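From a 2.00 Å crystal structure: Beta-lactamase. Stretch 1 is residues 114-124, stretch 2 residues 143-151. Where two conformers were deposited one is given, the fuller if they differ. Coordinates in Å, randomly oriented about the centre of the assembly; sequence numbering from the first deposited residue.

Stretch 1, residues 114-124: DNTATNLLIDL
Stretch 2 143-151: NLSRKMKGR

An irregular segment can be fixed to a helix when an asparagine on the helix treats the segment's backbone as a partner, and this beta-lactamase offers a compact example. Residues 115-124 are helical, with phi and psi near -65° and -40° and i to i+4 hydrogen bonds of about 3.0 Å. Asp114 caps the helix at its N-terminus: with phi/psi of -69/113 and chi1 t (-167°), it accepts a bond from Ala117 N to Asp114 OD2 at 3.1 Å. Thr118 adds to this first turn, its m rotamer (-62°) allowing Thr118 OG1 to donate to Asp114 O at 2.8 Å.

Residues 143-151 form no regular helix or strand, and pass the helix in the opposite sense: the CA atoms of Asn119 and Lys147 lie 5.9 Å apart, while those of Asn115 and Met148 lie 5.6 Å apart, so the segment advances as the helix recedes toward its start. The residues of the helix that bear on it, Asn115, Thr118, Asn119, Ile122 and Asp123, follow the three- and four-residue spacing of a single helical face. Together the two stretches bury 439 Å².

Asn119 is the polar centre. Its CA-to-CB bond points toward the segment, and chi1 m (-66°) with chi2 of -10° lets the amide address both backbone polar groups of one residue. Met148 N donates to Asn119 OD1 at 2.8 Å, with an angle of 163°, and Asn119 ND2 donates to Met148 O at 3.1 Å, with an angle of 169°. The extended conformation of Met148 (-76/131) leaves both groups available to the same side chain.

Met148, deposited as selenomethionine, also points toward the helix. With chi1 and chi2 both m (-56° and -60°) and chi3 at 117°, its side chain folds back compactly. Met148 CB lies 3.4 Å from Asn115 OD1, and Met148 CG is 3.4 Å from Thr118 CG2. Asn115, m at -78° with chi2 of -13°, has both side-chain polar atoms hydrogen-bonded elsewhere in the structure; here it contributes packing, with Asn115 ND2 3.8 Å from Gly150 N. Gly150 adopts phi/psi of 80/9, a positive-phi conformation that favours glycine.

Further along the helix the contact becomes apolar, then ionic. Ile122 (chi1 -66°, m; chi2 -178°, t) extends Ile122 CD1 to 3.9 Å from Leu144 CD2, and Leu144 meets it with chi1 t (173°) and chi2 p (67°). Lys147 (-63/168) leaves its backbone sideways to the helix. After an m chi1 of -83° its remaining torsions are all t (-174°, 169°, 170°), an extended chain whose CG lies 4.2 Å from Ile122 CD1. That reach brings Lys147 NZ to 2.8 Å from Asp123 OD1, a hydrogen-bonded salt bridge. Asp123 also starts sideways, but its m chi1 (-78°) and chi2 of -17° bring the carboxylate nearer, so two side chains that begin obliquely meet at their charged ends.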

ATOM      1  N   ASP A 114       7.618  -4.466  -8.259  1.00 20.81           N
ATOM      2  CA  ASP A 114       8.923  -4.684  -8.864  1.00 17.69           C
ATOM      3  C   ASP A 114      10.007  -3.856  -8.164  1.00 18.39           C
ATOM      4  O   ASP A 114      10.007  -2.623  -8.222  1.00 18.42           O
ATOM      5  CB  ASP A 114       8.858  -4.358 -10.357  1.00 17.92           C
ATOM      6  CG  ASP A 114      10.064  -4.863 -11.108  1.00 19.86           C
ATOM      7  OD1 ASP A 114       9.890  -5.619 -12.095  1.00 21.43           O
ATOM      8  OD2 ASP A 114      11.184  -4.498 -10.702  1.00 19.19           O
ATOM      9  N   ASN A 115      10.921  -4.557  -7.506  1.00 18.34           N
ATOM     10  CA  ASN A 115      11.966  -3.951  -6.689  1.00 17.05           C
ATOM     11  C   ASN A 115      12.992  -3.176  -7.526  1.00 20.06           C
ATOM     12  O   ASN A 115      13.489  -2.145  -7.090  1.00 19.90           O
ATOM     13  CB  ASN A 115      12.682  -5.007  -5.828  1.00 19.06           C
ATOM     14  CG  ASN A 115      11.873  -5.420  -4.586  1.00 21.73           C
ATOM     15  OD1 ASN A 115      10.891  -4.774  -4.227  1.00 19.57           O
ATOM     16  ND2 ASN A 115      12.303  -6.493  -3.926  1.00 19.68           N
ATOM     17  N   THR A 116      13.308  -3.671  -8.722  1.00 17.85           N
ATOM     18  CA  THR A 116      14.205  -2.941  -9.622  1.00 20.65           C
ATOM     19  C   THR A 116      13.574  -1.602 -10.045  1.00 23.56           C
ATOM     20  O   THR A 116      14.206  -0.542  -9.968  1.00 20.57           O
ATOM     21  CB  THR A 116      14.540  -3.762 -10.883  1.00 19.47           C
ATOM     22  OG1 THR A 116      15.247  -4.960 -10.509  1.00 20.93           O
ATOM     23  CG2 THR A 116      15.406  -2.950 -11.823  1.00 14.37           C
ATOM     24  N   ALA A 117      12.322  -1.656 -10.486  1.00 20.65           N
ATOM     25  CA  ALA A 117      11.600  -0.449 -10.896  1.00 22.19           C
ATOM     26  C   ALA A 117      11.539   0.548  -9.740  1.00 21.51           C
ATOM     27  O   ALA A 117      11.699   1.757  -9.933  1.00 21.01           O
ATOM     28  CB  ALA A 117      10.199  -0.807 -11.338  1.00 17.95           C
ATOM     29  N   THR A 118      11.312   0.022  -8.540  1.00 20.76           N
ATOM     30  CA  THR A 118      11.238   0.840  -7.335  1.00 19.41           C
ATOM     31  C   THR A 118      12.546   1.583  -7.097  1.00 22.30           C
ATOM     32  O   THR A 118      12.538   2.802  -6.897  1.00 19.93           O
ATOM     33  CB  THR A 118      10.904  -0.007  -6.099  1.00 22.41           C
ATOM     34  OG1 THR A 118       9.616  -0.607  -6.274  1.00 22.62           O
ATOM     35  CG2 THR A 118      10.879   0.863  -4.843  1.00 19.90           C
ATOM     36  N   ASN A 119      13.661   0.848  -7.108  1.00 17.81           N
ATOM     37  CA  ASN A 119      14.971   1.450  -6.887  1.00 24.41           C
ATOM     38  C   ASN A 119      15.390   2.448  -7.971  1.00 23.60           C
ATOM     39  O   ASN A 119      16.117   3.404  -7.695  1.00 22.27           O
ATOM     40  CB  ASN A 119      16.048   0.379  -6.673  1.00 20.75           C
ATOM     41  CG  ASN A 119      15.827  -0.416  -5.387  1.00 23.75           C
ATOM     42  OD1 ASN A 119      14.989  -0.050  -4.564  1.00 21.34           O
ATOM     43  ND2 ASN A 119      16.576  -1.505  -5.212  1.00 19.82           N
ATOM     44  N   LEU A 120      14.925   2.224  -9.194  1.00 21.32           N
ATOM     45  CA  LEU A 120      15.128   3.179 -10.280  1.00 21.91           C
ATOM     46  C   LEU A 120      14.378   4.503 -10.021  1.00 23.73           C
ATOM     47  O   LEU A 120      14.925   5.587 -10.250  1.00 23.59           O
ATOM     48  CB  LEU A 120      14.708   2.561 -11.616  1.00 26.87           C
ATOM     49  CG  LEU A 120      15.666   1.511 -12.208  1.00 29.97           C
ATOM     50  CD1 LEU A 120      15.018   0.813 -13.412  1.00 25.17           C
ATOM     51  CD2 LEU A 120      17.006   2.149 -12.616  1.00 29.17           C
ATOM     52  N   LEU A 121      13.132   4.410  -9.551  1.00 18.62           N
ATOM     53  CA  LEU A 121      12.347   5.592  -9.183  1.00 22.40           C
ATOM     54  C   LEU A 121      12.957   6.327  -7.979  1.00 23.07           C
ATOM     55  O   LEU A 121      12.941   7.552  -7.912  1.00 26.44           O
ATOM     56  CB  LEU A 121      10.903   5.191  -8.867  1.00 19.45           C
ATOM     57  CG  LEU A 121      10.094   4.611 -10.033  1.00 23.25           C
ATOM     58  CD1 LEU A 121       8.709   4.174  -9.557  1.00 25.63           C
ATOM     59  CD2 LEU A 121       9.972   5.629 -11.145  1.00 23.68           C
ATOM     60  N   ILE A 122      13.467   5.564  -7.014  1.00 27.93           N
ATOM     61  CA  ILE A 122      14.155   6.155  -5.870  1.00 23.26           C
ATOM     62  C   ILE A 122      15.383   6.933  -6.339  1.00 23.57           C
ATOM     63  O   ILE A 122      15.651   8.042  -5.859  1.00 22.69           O
ATOM     64  CB  ILE A 122      14.546   5.092  -4.839  1.00 25.41           C
ATOM     65  CG1 ILE A 122      13.285   4.484  -4.220  1.00 20.00           C
ATOM     66  CG2 ILE A 122      15.448   5.689  -3.756  1.00 24.31           C
ATOM     67  CD1 ILE A 122      13.585   3.462  -3.148  1.00 25.78           C
ATOM     68  N   ASP A 123      16.111   6.386  -7.305  1.00 23.27           N
ATOM     69  CA  ASP A 123      17.263   7.109  -7.859  1.00 23.30           C
ATOM     70  C   ASP A 123      16.840   8.389  -8.587  1.00 31.24           C
ATOM     71  O   ASP A 123      17.564   9.385  -8.592  1.00 30.76           O
ATOM     72  CB  ASP A 123      18.043   6.237  -8.842  1.00 31.69           C
ATOM     73  CG  ASP A 123      18.933   5.212  -8.147  1.00 48.33           C
ATOM     74  OD1 ASP A 123      19.202   5.367  -6.929  1.00 44.67           O
ATOM     75  OD2 ASP A 123      19.370   4.257  -8.830  1.00 46.19           O
ATOM     76  N   LEU A 124      15.689   8.358  -9.240  1.00 27.90           N
ATOM     77  CA  LEU A 124      15.285   9.502 -10.051  1.00 28.49           C
ATOM     78  C   LEU A 124      14.832  10.665  -9.170  1.00 27.78           C
ATOM     79  O   LEU A 124      15.183  11.807  -9.399  1.00 35.81           O
ATOM     80  CB  LEU A 124      14.141   9.106 -10.972  1.00 32.71           C
ATOM     81  CG  LEU A 124      14.507   8.247 -12.173  1.00 39.03           C
ATOM     82  CD1 LEU A 124      13.236   7.862 -12.883  1.00 42.85           C
ATOM     83  CD2 LEU A 124      15.451   9.007 -13.101  1.00 38.59           C
ATOM     84  N   ASN A 143       8.654   6.401   7.056  1.00 15.20           N
ATOM     85  CA  ASN A 143       9.833   6.896   6.346  1.00 19.11           C
ATOM     86  C   ASN A 143      10.227   5.960   5.209  1.00 16.17           C
ATOM     87  O   ASN A 143       9.832   4.785   5.187  1.00 20.08           O
ATOM     88  CB  ASN A 143      11.010   7.015   7.322  1.00 18.95           C
ATOM     89  CG  ASN A 143      11.502   5.641   7.808  1.00 25.97           C
ATOM     90  OD1 ASN A 143      10.795   4.942   8.534  1.00 20.35           O
ATOM     91  ND2 ASN A 143      12.708   5.243   7.379  1.00 20.19           N
ATOM     92  N   LEU A 144      11.003   6.494   4.271  1.00 22.36           N
ATOM     93  CA  LEU A 144      11.734   5.678   3.314  1.00 20.11           C
ATOM     94  C   LEU A 144      13.218   5.998   3.483  1.00 25.05           C
ATOM     95  O   LEU A 144      13.652   7.122   3.237  1.00 31.71           O
ATOM     96  CB  LEU A 144      11.292   5.989   1.879  1.00 22.04           C
ATOM     97  CG  LEU A 144      12.134   5.283   0.812  1.00 27.17           C
ATOM     98  CD1 LEU A 144      11.898   3.791   0.900  1.00 25.91           C
ATOM     99  CD2 LEU A 144      11.794   5.793  -0.577  1.00 28.70           C
ATOM    100  N   SER A 145      13.995   5.019   3.931  1.00 21.21           N
ATOM    101  CA  SER A 145      15.407   5.243   4.207  1.00 25.64           C
ATOM    102  C   SER A 145      16.256   4.140   3.591  1.00 28.37           C
ATOM    103  O   SER A 145      17.475   4.210   3.609  1.00 24.43           O
ATOM    104  CB  SER A 145      15.650   5.326   5.722  1.00 23.31           C
ATOM    105  OG  SER A 145      14.958   6.444   6.282  1.00 28.21           O
ATOM    106  N   ARG A 146      15.599   3.130   3.020  0.52 24.79           N
ATOM    107  CA  ARG A 146      16.278   1.920   2.538  0.52 24.52           C
ATOM    108  C   ARG A 146      15.696   1.444   1.196  0.52 26.34           C
ATOM    109  O   ARG A 146      14.478   1.250   1.082  0.52 24.96           O
ATOM    110  CB  ARG A 146      16.146   0.825   3.609  0.52 26.23           C
ATOM    111  CG  ARG A 146      16.647  -0.577   3.252  0.52 27.60           C
ATOM    112  CD  ARG A 146      16.388  -1.523   4.435  0.52 26.95           C
ATOM    113  NE  ARG A 146      16.325  -2.940   4.073  0.52 20.63           N
ATOM    114  CZ  ARG A 146      17.340  -3.784   4.201  0.52 22.77           C
ATOM    115  NH1 ARG A 146      18.502  -3.354   4.674  0.52 24.94           N
ATOM    116  NH2 ARG A 146      17.195  -5.057   3.854  0.52 22.41           N
ATOM    117  N   LYS A 147      16.553   1.265   0.184  1.00 24.57           N
ATOM    118  CA  LYS A 147      16.109   0.743  -1.110  1.00 22.24           C
ATOM    119  C   LYS A 147      15.583  -0.670  -0.927  1.00 23.55           C
ATOM    120  O   LYS A 147      15.781  -1.290   0.128  1.00 24.17           O
ATOM    121  CB  LYS A 147      17.277   0.709  -2.111  1.00 27.61           C
ATOM    122  CG  LYS A 147      17.557   2.038  -2.819  1.00 32.25           C
ATOM    123  CD  LYS A 147      18.621   1.854  -3.899  1.00 39.21           C
ATOM    124  CE  LYS A 147      18.761   3.068  -4.806  1.00 35.74           C
ATOM    125  NZ  LYS A 147      19.974   2.935  -5.693  1.00 31.48           N
HETATM  126  N   MSE A 148      14.920  -1.183  -1.954  1.00 19.74           N
HETATM  127  CA  MSE A 148      14.333  -2.512  -1.872  1.00 24.46           C
HETATM  128  C   MSE A 148      15.413  -3.576  -2.013  1.00 30.56           C
HETATM  129  O   MSE A 148      16.245  -3.498  -2.918  1.00 24.81           O
HETATM  130  CB  MSE A 148      13.263  -2.694  -2.950  1.00 20.42           C
HETATM  131  CG  MSE A 148      12.182  -1.659  -2.889  1.00 20.91           C
HETATM  132 SE   MSE A 148      11.197  -1.641  -1.188  0.57 27.15          SE
HETATM  133  CE  MSE A 148      11.691   0.142  -0.620  1.00 26.32           C
ATOM    134  N   LYS A 149      15.407  -4.549  -1.101  1.00 25.70           N
ATOM    135  CA  LYS A 149      16.363  -5.661  -1.148  1.00 33.22           C
ATOM    136  C   LYS A 149      15.693  -7.037  -1.076  1.00 30.69           C
ATOM    137  O   LYS A 149      16.358  -8.054  -1.212  1.00 37.64           O
ATOM    138  CB  LYS A 149      17.400  -5.523  -0.030  1.00 42.28           C
ATOM    139  CG  LYS A 149      18.259  -4.280  -0.160  1.00 54.06           C
ATOM    140  CD  LYS A 149      18.883  -3.886   1.164  1.00 62.98           C
ATOM    141  CE  LYS A 149      19.458  -2.473   1.097  1.00 68.21           C
ATOM    142  NZ  LYS A 149      20.513  -2.334   0.049  1.00 71.41           N
ATOM    143  N   GLY A 150      14.382  -7.058  -0.852  1.00 31.46           N
ATOM    144  CA  GLY A 150      13.650  -8.308  -0.706  1.00 37.76           C
ATOM    145  C   GLY A 150      13.755  -8.973   0.666  1.00 43.29           C
ATOM    146  O   GLY A 150      13.327 -10.113   0.846  1.00 42.93           O
ATOM    147  N   ARG A 151      14.327  -8.273   1.641  1.00 33.82           N
ATOM    148  CA  ARG A 151      14.488  -8.839   2.980  1.00 33.42           C
ATOM    149  C   ARG A 151      14.365  -7.745   4.033  1.00 33.19           C
ATOM    150  O   ARG A 151      14.566  -6.562   3.731  1.00 30.53           O
ATOM    151  CB  ARG A 151      15.832  -9.560   3.110  1.00 39.08           C
ATOM    152  CG  ARG A 151      17.031  -8.682   2.795  1.00 49.33           C
ATOM    153  CD  ARG A 151      18.330  -9.413   3.080  1.00 61.14           C
ATOM    154  NE  ARG A 151      19.368  -9.093   2.102  1.00 72.44           N
ATOM    155  CZ  ARG A 151      20.206  -8.064   2.201  1.00 76.89           C
ATOM    156  NH1 ARG A 151      21.119  -7.857   1.257  1.00 77.61           N
ATOM    157  NH2 ARG A 151      20.134  -7.244   3.242  1.00 78.68           N
TER